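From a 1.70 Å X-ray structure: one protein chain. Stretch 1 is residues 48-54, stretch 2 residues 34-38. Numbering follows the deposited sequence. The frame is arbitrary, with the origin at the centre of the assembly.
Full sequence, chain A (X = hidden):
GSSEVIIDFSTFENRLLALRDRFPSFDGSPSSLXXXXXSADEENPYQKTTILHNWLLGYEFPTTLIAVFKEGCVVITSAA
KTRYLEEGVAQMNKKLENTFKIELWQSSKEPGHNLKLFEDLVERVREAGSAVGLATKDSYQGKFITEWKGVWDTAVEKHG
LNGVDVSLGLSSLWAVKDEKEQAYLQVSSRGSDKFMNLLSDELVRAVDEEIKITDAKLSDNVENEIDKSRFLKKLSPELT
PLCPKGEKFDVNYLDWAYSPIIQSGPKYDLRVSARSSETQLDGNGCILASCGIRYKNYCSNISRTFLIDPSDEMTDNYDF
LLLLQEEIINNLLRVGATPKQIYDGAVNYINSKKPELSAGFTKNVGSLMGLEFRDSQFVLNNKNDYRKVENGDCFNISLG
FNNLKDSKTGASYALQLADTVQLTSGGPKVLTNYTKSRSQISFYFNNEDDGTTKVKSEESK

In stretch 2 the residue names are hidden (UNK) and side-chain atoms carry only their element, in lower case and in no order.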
# COMPACT_ATOMS: atom_id res chain seq x y z
N LYS A 48 6.70 5.63 -6.68
CA LYS A 48 7.80 5.30 -5.77
C LYS A 48 8.38 6.54 -5.12
O LYS A 48 8.77 6.51 -3.95
CB LYS A 48 8.89 4.54 -6.52
CG LYS A 48 8.39 3.25 -7.14
CD LYS A 48 7.90 2.28 -6.09
CE LYS A 48 7.19 1.08 -6.77
NZ LYS A 48 8.01 0.44 -7.84
N THR A 49 8.43 7.65 -5.86
CA THR A 49 9.03 8.85 -5.29
C THR A 49 8.15 9.43 -4.20
O THR A 49 8.65 9.87 -3.15
CB THR A 49 9.29 9.88 -6.38
OG1 THR A 49 10.17 9.30 -7.35
CG2 THR A 49 9.95 11.10 -5.80
N THR A 50 6.83 9.40 -4.41
CA THR A 50 5.90 9.82 -3.36
C THR A 50 5.99 8.92 -2.15
O THR A 50 5.99 9.40 -1.01
CB THR A 50 4.47 9.84 -3.91
OG1 THR A 50 4.39 10.78 -4.99
CG2 THR A 50 3.46 10.22 -2.80
N ILE A 51 6.06 7.60 -2.37
CA ILE A 51 6.24 6.69 -1.24
C ILE A 51 7.52 7.04 -0.49
O ILE A 51 7.53 7.13 0.74
CB ILE A 51 6.24 5.23 -1.73
CG1 ILE A 51 4.88 4.87 -2.31
CG2 ILE A 51 6.57 4.28 -0.59
CD1 ILE A 51 4.89 3.54 -3.07
N LEU A 52 8.61 7.26 -1.23
CA LEU A 52 9.88 7.60 -0.60
C LEU A 52 9.75 8.85 0.27
O LEU A 52 10.25 8.88 1.41
CB LEU A 52 10.96 7.79 -1.67
CG LEU A 52 12.35 8.16 -1.12
CD1 LEU A 52 12.99 6.99 -0.37
CD2 LEU A 52 13.18 8.56 -2.31
N HIS A 53 9.04 9.88 -0.22
CA HIS A 53 8.82 11.07 0.60
C HIS A 53 8.05 10.74 1.85
O HIS A 53 8.40 11.18 2.95
CB HIS A 53 8.09 12.16 -0.19
CG HIS A 53 8.96 12.89 -1.15
ND1 HIS A 53 8.80 14.22 -1.43
CD2 HIS A 53 10.00 12.47 -1.90
CE1 HIS A 53 9.71 14.60 -2.31
NE2 HIS A 53 10.45 13.55 -2.62
N ASN A 54 6.98 9.94 1.71
CA ASN A 54 6.18 9.59 2.87
C ASN A 54 7.01 8.82 3.87
O ASN A 54 6.88 9.02 5.09
CB ASN A 54 4.96 8.79 2.44
CG ASN A 54 3.92 9.64 1.76
OD1 ASN A 54 3.85 10.84 1.99
ND2 ASN A 54 3.08 9.01 0.94
N UNK A 34 18.76 9.39 -7.72
CA UNK A 34 18.08 10.67 -7.92
C UNK A 34 16.57 10.45 -8.01
O UNK A 34 16.10 9.67 -8.84
c UNK A 34 20.12 11.58 -9.18
c UNK A 34 18.57 11.40 -9.19
c UNK A 34 17.88 12.75 -9.29
N UNK A 35 15.82 11.17 -7.17
CA UNK A 35 14.36 11.12 -7.15
C UNK A 35 13.82 12.54 -7.32
O UNK A 35 14.25 13.45 -6.60
c UNK A 35 15.99 7.70 -4.49
c UNK A 35 14.31 6.78 -5.91
c UNK A 35 13.81 8.05 -6.14
c UNK A 35 15.40 6.60 -5.08
c UNK A 35 13.84 10.52 -5.83
c UNK A 35 15.48 8.98 -4.73
c UNK A 35 14.39 9.15 -5.55
N UNK A 36 12.88 12.72 -8.24
CA UNK A 36 12.38 14.05 -8.58
C UNK A 36 10.87 14.03 -8.46
O UNK A 36 10.20 13.30 -9.19
c UNK A 36 14.38 12.72 -10.92
c UNK A 36 14.25 14.10 -10.30
c UNK A 36 12.80 14.49 -10.00
c UNK A 36 12.60 16.00 -10.15
N UNK A 37 10.34 14.86 -7.57
CA UNK A 37 8.91 14.96 -7.38
C UNK A 37 8.46 16.28 -8.02
O UNK A 37 8.97 17.34 -7.65
c UNK A 37 7.16 13.70 -4.21
c UNK A 37 5.99 15.03 -5.99
c UNK A 37 7.22 14.17 -5.63
c UNK A 37 8.54 14.91 -5.90
N UNK A 38 7.55 16.20 -8.98
CA UNK A 38 7.05 17.43 -9.56
C UNK A 38 5.82 17.92 -8.83
O UNK A 38 5.81 17.99 -7.60
O HOH W 1 12.33 14.06 -4.76
O HOH W 2 11.87 10.26 -9.26

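Position 34 carries three side-chain carbons. One is bonded to CA and bears the other two, so the side chain forks at once and ends there. None of these atoms comes near stretch 1; the nearest approach is 8.7 Å, from one of the two outer carbons of position 34 to OG1 of Thr 49. A three-carbon fork at CB, with no heteroatom, is valine. Val 34 is buried, but residues 48-54 cover none of it.

Position 35 has seven side-chain carbons: one next to CA, then a ring of six. No oxygen extends from the ring. CB points toward the helix and lies 3.9 Å from CG2 of Thr 49. A carbon of the ring comes within 3.4 Å of CD2 of Leu 52, and this methyl sits over one ring face. A plain six-carbon ring on a single carbon is phenylalanine. The carbon nearest Leu 52 CD2 is Phe 35 CD2. Leu 52 CD2 is 3.5 Å from the centroid of the Phe 35 ring and 19° off the ring normal, a CH-pi contact. OG1 of Thr 49 lies at the ring edge, near its plane.

Position 36 shows four side-chain carbons. The fork is at the first, and one arm is two carbons long. CB points away from the helix, and its closest side-chain atom, CB, is 6.1 Å from CG2 of Thr 49. Branching at CB with unequal arms is isoleucine. Ile 36 meets the helix through its backbone: its O is 4.0 Å from CG2 of Thr 49.

Position 37 also has four side-chain carbons, but here the fork is at the second. CB points toward the helix, 4.1 Å from CG2 of Thr 49. One terminal carbon lies 3.3 Å from ND1 of His 53. Two methyls on the second carbon make this leucine. The terminal carbon is Leu 37 CD1. Leu 37 CD1 sits over one face of the His 53 ring, 3.4 Å from its centroid and 17° off the normal, a second CH-pi contact. Leu 37 CD1 is also 4.1 Å from OG1 of Thr 50. Chi1 of Leu 37 is -144°, between the usual wells.

Position 38 has no side-chain atoms, so it is glycine. Gly 38 follows the end of the strand and makes no contact with stretch 1.

The strand crosses the helix at nearly a right angle, with axes 8.3 Å apart at closest approach. Strand alternation turns Phe 35 and Leu 37 toward the helix and Ile 36 away. Thr 49 packs between them, its CG2 close to both CB atoms. In one contact a leucine methyl of the helix meets a ring of the strand; in the other the roles are reversed. No direct hydrogen bond joins the stretches, but two waters do. Water 1 donates to Phe 35 O at 2.7 Å and is hydrogen-bonded to His 53 NE2 at 2.9 Å. Water 2 accepts from Ile 36 N at 2.8 Å and donates to Thr 49 OG1 at 2.7 Å. The contact is thus apolar packing with water bridges to the strand backbone.

Stretch 2 34-38: VFILG
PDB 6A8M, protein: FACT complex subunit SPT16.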